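Local coordinates for carboxymuconolactone decarboxylase family protein (PDB 3D7I), which may act as a peroxiredoxin-like oxidoreductase and is possibly involved in oxygen detoxification, at the interface of chains A and B. Residues are numbered along the deposited sequence; one frame, centred on the assembly and turned at random. Chains: chain A/B, carboxymuconolactone decarboxylase family protein.

Contacts 1 and 2 share a two-fold related polar core, in which the first half of helix 76-90 of one chain docks on the loop around residues 36-39 of the other; each adds different neighbours. Their C-alpha centres lie about 19 Å apart. Contact 3 is apolar and sits about 9 Å from contact 2, with which it shares A:Val33 and A:Gln44, and about 16 Å from contact 1. Helices 41-53 and 76-90 serve all three. Helix 76-90 of each chain packs on the other chain, so the contacts occur twice and probably help to hold this pair within the six-chain deposited assembly.

Contact 1: the interface of chains A and B. Residues chain A 46, 77-78, 81-82; chain B 36-39, 44.
A:Asp81, on helix 76-90, pushes its carboxylate into the loop of B:Lys37, B:Thr38 and B:Leu39, whose successive backbone N-H groups receive it. CB of A:Asp81 rests against the leucine, 3.7 Å from CD1 of B:Leu39. CG stands anti to the carbonyl carbon (chi1 -75°) and carries the acid on past CA of B:Gly36, where no side chain obstructs it. At the tip, OD1 of A:Asp81 accepts a hydrogen bond from B:Lys37 N at 2.8 Å, on the syn side but somewhat out of the carboxylate plane. OD2 of A:Asp81 receives B:Thr38 N on its syn lone pair, at 2.7 Å. B:Leu39 N comes to OD2 of A:Asp81 from the anti side at 2.8 Å, again somewhat out of the plane. A short acid suits this loop, since bonds to both oxygens fix its rotation and probably stabilise its charge. Behind it, the backbone O of A:Asp81 accepts from B:Gln44 NE2 at 3.2 Å.

The other branch of B:Leu39, CD2, meets A:Leu46 CD1 tip to tip at 3.8 Å. A:Glu77 crosses B:Thr38 at about a right angle, and OE2 of A:Glu77 accepts a hydrogen bond from the hydroxyl OG1 of B:Thr38 at 2.6 Å. Water 1 bridges the same two oxygens, 2.9 Å from A:Glu77 OE2.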
# COMPACT_ATOMS: atom_id res chain seq x y z
N LEU A 46 -7.00 10.32 16.89
CA LEU A 46 -6.08 11.11 16.04
C LEU A 46 -5.10 10.19 15.28
O LEU A 46 -4.82 10.40 14.09
CB LEU A 46 -5.34 12.14 16.90
CG LEU A 46 -6.20 13.27 17.45
CD1 LEU A 46 -5.45 13.98 18.58
CD2 LEU A 46 -6.65 14.25 16.35
N GLU A 77 -7.78 22.47 12.95
CA GLU A 77 -6.34 22.66 13.16
C GLU A 77 -5.71 21.43 13.82
O GLU A 77 -4.60 21.08 13.46
CB GLU A 77 -5.92 23.98 13.86
CG GLU A 77 -6.06 23.98 15.31
CD GLU A 77 -5.53 25.25 15.97
OE1 GLU A 77 -5.08 26.19 15.28
OE2 GLU A 77 -5.64 25.27 17.20
N GLU A 78 -6.42 20.74 14.72
CA GLU A 78 -5.90 19.51 15.32
C GLU A 78 -5.72 18.43 14.26
O GLU A 78 -4.70 17.73 14.23
CB GLU A 78 -6.79 19.00 16.46
CG GLU A 78 -6.82 19.87 17.69
CD GLU A 78 -7.71 19.29 18.77
OE1 GLU A 78 -8.83 18.83 18.44
OE2 GLU A 78 -7.29 19.27 19.95
N ASP A 81 -2.66 19.10 12.20
CA ASP A 81 -1.45 18.67 12.91
C ASP A 81 -1.18 17.20 12.67
O ASP A 81 -0.03 16.78 12.59
CB ASP A 81 -1.53 18.94 14.41
CG ASP A 81 -1.36 20.41 14.79
OD1 ASP A 81 -0.94 21.22 13.94
OD2 ASP A 81 -1.67 20.72 15.95
N VAL A 82 -2.24 16.39 12.58
CA VAL A 82 -2.11 15.00 12.17
C VAL A 82 -1.58 14.89 10.74
O VAL A 82 -0.66 14.13 10.47
CB VAL A 82 -3.45 14.22 12.29
CG1 VAL A 82 -3.31 12.75 11.82
CG2 VAL A 82 -4.03 14.27 13.77
N GLY B 36 3.47 21.60 15.85
CA GLY B 36 2.03 21.59 15.64
C GLY B 36 1.41 22.86 16.15
O GLY B 36 1.99 23.56 16.99
N LYS B 37 0.24 23.18 15.61
CA LYS B 37 -0.51 24.33 16.09
C LYS B 37 -1.10 24.06 17.46
O LYS B 37 -1.16 24.97 18.27
CB LYS B 37 -1.63 24.68 15.11
CG LYS B 37 -1.14 25.15 13.79
CD LYS B 37 -0.51 26.53 13.86
CE LYS B 37 -1.54 27.59 14.20
NZ LYS B 37 -0.94 28.95 14.15
N THR B 38 -1.54 22.82 17.70
CA THR B 38 -2.28 22.40 18.90
C THR B 38 -1.69 21.14 19.51
O THR B 38 -1.49 21.04 20.70
CB THR B 38 -3.78 22.09 18.60
OG1 THR B 38 -4.50 23.31 18.39
CG2 THR B 38 -4.45 21.30 19.75
N LEU B 39 -1.48 20.11 18.68
CA LEU B 39 -1.01 18.86 19.19
C LEU B 39 0.45 18.97 19.58
O LEU B 39 1.22 19.62 18.89
CB LEU B 39 -1.17 17.75 18.13
CG LEU B 39 -2.60 17.47 17.67
CD1 LEU B 39 -2.57 16.22 16.72
CD2 LEU B 39 -3.53 17.27 18.86
N GLN B 44 2.10 13.72 18.16
CA GLN B 44 2.57 13.57 16.77
C GLN B 44 3.51 12.37 16.53
O GLN B 44 3.40 11.65 15.51
CB GLN B 44 3.21 14.87 16.32
CG GLN B 44 2.22 16.00 16.12
CD GLN B 44 2.91 17.20 15.52
OE1 GLN B 44 3.89 17.68 16.09
NE2 GLN B 44 2.44 17.65 14.35
O HOH W 1 -7.63 23.41 18.19

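Contact 2: the interface of chains A and B. Residues chain A 33, 35-39, 44; chain B 77, 81, 84.
B:Arg84 lies stretched along A:Val33 and A:Thr35, its chain extended from CG to NE. CD of B:Arg84 passes the carbonyl O of A:Val33 at 3.3 Å, while NH1 of the same B:Arg84 faces the carbonyl O of A:Thr35, also at 3.3 Å. Arginine suits the place because its long chain can pass A:Val33 and still bring its guanidinium near A:Thr35. In the reverse direction, both branches of A:Val33 approach the backbone O of B:Arg84, with CG2 of A:Val33 at 3.3 Å.

A second-shell salt bridge, NE of B:Arg84 to OD1 of B:Asp81 at 3.6 Å, may help hold the carboxylate towards chain A. There, as in the twin, B:Asp81 accepts the backbone N-H groups of A:Lys37, A:Thr38 and A:Leu39, and B:Glu77 OE2 meets the A:Thr38 hydroxyl, with water 2 bridging them. A:Lys37 crosses both B:Asp81 and B:Glu77 at about a right angle. Its chain bends at chi2 (-71°) and chi3 (-66°), which leaves NZ of A:Lys37 5.1 Å from OE1 of B:Glu77, too far for a salt bridge, though opposite charges may attract weakly.

A:Gln44 ties the chains together through one amide nitrogen. NE2 of A:Gln44 bonds to O of A:Val33 at 2.9 Å, tilted from the amide plane, and, in that plane, to the backbone O of B:Asp81. An amide with two N-H groups can serve both carbonyls. The site thereby fastens the end of helix 20-33 and its following loop to the partner's helix 76-90.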
# COMPACT_ATOMS: atom_id res chain seq x y z
N VAL A 33 -10.10 -1.94 21.37
CA VAL A 33 -9.02 -1.17 20.75
C VAL A 33 -8.95 0.21 21.36
O VAL A 33 -7.86 0.70 21.72
CB VAL A 33 -9.22 -1.07 19.23
CG1 VAL A 33 -8.50 0.17 18.61
CG2 VAL A 33 -8.74 -2.39 18.52
N THR A 35 -9.98 1.22 24.29
CA THR A 35 -9.81 1.20 25.72
C THR A 35 -8.33 0.93 25.96
O THR A 35 -7.89 -0.19 26.19
CB THR A 35 -10.70 0.14 26.39
OG1 THR A 35 -12.07 0.43 26.04
CG2 THR A 35 -10.56 0.21 27.94
N GLY A 36 -7.57 2.00 25.86
CA GLY A 36 -6.11 1.95 25.95
C GLY A 36 -5.68 1.77 27.38
O GLY A 36 -6.43 2.08 28.32
N LYS A 37 -4.48 1.25 27.56
CA LYS A 37 -3.90 1.13 28.89
C LYS A 37 -3.50 2.48 29.44
O LYS A 37 -3.64 2.71 30.63
CB LYS A 37 -2.68 0.20 28.86
CG LYS A 37 -3.01 -1.20 28.52
CD LYS A 37 -3.75 -1.92 29.64
CE LYS A 37 -2.88 -2.09 30.86
NZ LYS A 37 -3.58 -2.88 31.91
N THR A 38 -2.99 3.36 28.57
CA THR A 38 -2.41 4.66 28.93
C THR A 38 -2.97 5.79 28.07
O THR A 38 -3.34 6.84 28.56
CB THR A 38 -0.86 4.69 28.73
OG1 THR A 38 -0.22 3.94 29.76
CG2 THR A 38 -0.30 6.14 28.74
N LEU A 39 -2.97 5.60 26.75
CA LEU A 39 -3.41 6.64 25.87
C LEU A 39 -4.92 6.80 25.94
O LEU A 39 -5.63 5.80 26.03
CB LEU A 39 -3.00 6.33 24.41
CG LEU A 39 -1.51 6.20 24.15
CD1 LEU A 39 -1.29 6.04 22.61
CD2 LEU A 39 -0.74 7.39 24.72
N GLN A 44 -5.89 8.17 20.52
CA GLN A 44 -6.14 7.02 19.62
C GLN A 44 -6.93 7.36 18.34
O GLN A 44 -6.61 6.87 17.23
CB GLN A 44 -6.81 5.91 20.40
CG GLN A 44 -5.90 5.24 21.41
CD GLN A 44 -6.59 4.05 22.03
OE1 GLN A 44 -7.68 4.20 22.58
NE2 GLN A 44 -5.99 2.86 21.90
N GLU B 77 3.88 0.02 26.80
CA GLU B 77 2.41 -0.02 26.85
C GLU B 77 1.80 1.13 26.04
O GLU B 77 0.79 0.91 25.40
CB GLU B 77 1.79 -0.14 28.27
CG GLU B 77 1.71 1.10 29.02
CD GLU B 77 0.99 0.96 30.35
OE1 GLU B 77 0.56 -0.15 30.74
OE2 GLU B 77 0.91 2.01 31.00
N ASP B 81 -0.77 0.71 22.79
CA ASP B 81 -2.04 1.43 22.61
C ASP B 81 -2.14 1.97 21.20
O ASP B 81 -3.23 2.02 20.63
CB ASP B 81 -2.20 2.58 23.60
CG ASP B 81 -2.54 2.12 25.03
OD1 ASP B 81 -2.90 0.94 25.22
OD2 ASP B 81 -2.43 2.97 25.92
N ARG B 84 -2.97 -1.07 18.99
CA ARG B 84 -4.40 -1.39 19.01
C ARG B 84 -5.12 -0.74 17.82
O ARG B 84 -5.88 -1.37 17.11
CB ARG B 84 -5.03 -0.94 20.33
CG ARG B 84 -4.63 -1.72 21.53
CD ARG B 84 -5.36 -1.18 22.77
NE ARG B 84 -4.82 -1.86 23.92
CZ ARG B 84 -5.44 -2.73 24.71
NH1 ARG B 84 -6.77 -2.95 24.66
NH2 ARG B 84 -4.73 -3.27 25.67
O HOH W 2 2.88 3.98 30.21

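Contact 3: the interface of chains A and B. Residues chain A 33-34, 44, 47-48, 51; chain B 50, 85-86, 89.
This is an apolar helix-to-helix interface in which B:Val85 and B:Thr89 pack on A:Ala48 and A:Ile51, adding burial without any cross-chain hydrogen bond and probably helping to hold the two chains together. B:Val85 works like a fork. CG1 of B:Val85, anti to the backbone N (chi1 -173°), settles on A:Ala48, 3.7 Å from its CA. Alanine fits there because its small side chain lets the methyl come close to the helix backbone. The other branch, CG2 of B:Val85, touches A:Gln44 CB at 3.8 Å and lies 4.2 Å from A:Phe34 CE1, the two side chains crossing at about a right angle. That ring in turn carries A:Val33 CG1 over the centre of one face, so the aromatic backs the valine that touches B:Val85.

Farther along, A:Ile51 lies across B:Thr89, with CG2 of A:Ile51 3.5 Å from the hydroxyl OG1 of B:Thr89. The chi1 of 58° turns that hydroxyl back to its own helix, where OG1 of B:Thr89 bonds to O of B:Val85 at 2.8 Å; a polar atom can thus sit among hydrocarbon. The long arm of the isoleucine reaches on, CD1 of A:Ile51 lying 4.0 Å from B:Val86 CG2 and also near the carbonyl O of B:Gly50. In the all-helical fold, helix 41-53 of chain A lies here against helix 76-90 of chain B, with the partner's own helix 41-53 adjoining at B:Gly50.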
# COMPACT_ATOMS: atom_id res chain seq x y z
N VAL A 33 -10.10 -1.94 21.37
CA VAL A 33 -9.02 -1.17 20.75
C VAL A 33 -8.95 0.21 21.36
O VAL A 33 -7.86 0.70 21.72
CB VAL A 33 -9.22 -1.07 19.23
CG1 VAL A 33 -8.50 0.17 18.61
CG2 VAL A 33 -8.74 -2.39 18.52
N PHE A 34 -10.13 0.84 21.52
CA PHE A 34 -10.21 2.20 22.05
C PHE A 34 -10.33 2.31 23.58
O PHE A 34 -10.69 3.37 24.10
CB PHE A 34 -11.32 2.97 21.30
CG PHE A 34 -10.97 3.30 19.89
CD1 PHE A 34 -9.87 4.11 19.60
CD2 PHE A 34 -11.75 2.86 18.83
CE1 PHE A 34 -9.52 4.42 18.27
CE2 PHE A 34 -11.44 3.19 17.51
CZ PHE A 34 -10.34 3.97 17.23
N GLN A 44 -5.89 8.17 20.52
CA GLN A 44 -6.14 7.02 19.62
C GLN A 44 -6.93 7.36 18.34
O GLN A 44 -6.61 6.87 17.23
CB GLN A 44 -6.81 5.91 20.40
CG GLN A 44 -5.90 5.24 21.41
CD GLN A 44 -6.59 4.05 22.03
OE1 GLN A 44 -7.68 4.20 22.58
NE2 GLN A 44 -5.99 2.86 21.90
N ILE A 47 -4.62 9.16 15.97
CA ILE A 47 -3.79 8.13 15.35
C ILE A 47 -4.54 7.45 14.19
O ILE A 47 -4.01 7.26 13.09
CB ILE A 47 -3.28 7.09 16.37
CG1 ILE A 47 -2.33 7.74 17.40
CG2 ILE A 47 -2.54 5.95 15.64
CD1 ILE A 47 -2.12 6.88 18.70
N ALA A 48 -5.81 7.13 14.44
CA ALA A 48 -6.65 6.48 13.40
C ALA A 48 -6.77 7.36 12.16
O ALA A 48 -6.69 6.88 11.04
CB ALA A 48 -8.02 6.16 13.96
N ILE A 51 -3.50 7.24 10.20
CA ILE A 51 -3.32 6.00 9.45
C ILE A 51 -4.18 5.97 8.19
O ILE A 51 -3.67 5.74 7.11
CB ILE A 51 -3.60 4.76 10.32
CG1 ILE A 51 -2.52 4.64 11.42
CG2 ILE A 51 -3.65 3.49 9.41
CD1 ILE A 51 -2.88 3.62 12.52
N GLY B 50 2.08 4.94 14.48
CA GLY B 50 0.92 4.27 13.98
C GLY B 50 0.95 4.14 12.48
O GLY B 50 0.66 3.09 11.88
N VAL B 85 -4.82 0.52 17.57
CA VAL B 85 -5.39 1.26 16.45
C VAL B 85 -4.92 0.70 15.13
O VAL B 85 -5.69 0.60 14.17
CB VAL B 85 -5.08 2.77 16.58
CG1 VAL B 85 -5.83 3.54 15.48
CG2 VAL B 85 -5.52 3.31 17.98
N VAL B 86 -3.66 0.28 15.06
CA VAL B 86 -3.12 -0.35 13.83
C VAL B 86 -3.94 -1.61 13.47
O VAL B 86 -4.33 -1.79 12.32
CB VAL B 86 -1.63 -0.69 14.00
CG1 VAL B 86 -1.12 -1.51 12.81
CG2 VAL B 86 -0.80 0.67 14.18
N THR B 89 -7.44 -0.59 12.09
CA THR B 89 -7.39 0.13 10.82
C THR B 89 -6.71 -0.66 9.72
O THR B 89 -6.88 -0.38 8.54
CB THR B 89 -6.62 1.47 10.95
OG1 THR B 89 -5.28 1.21 11.42
CG2 THR B 89 -7.35 2.45 11.90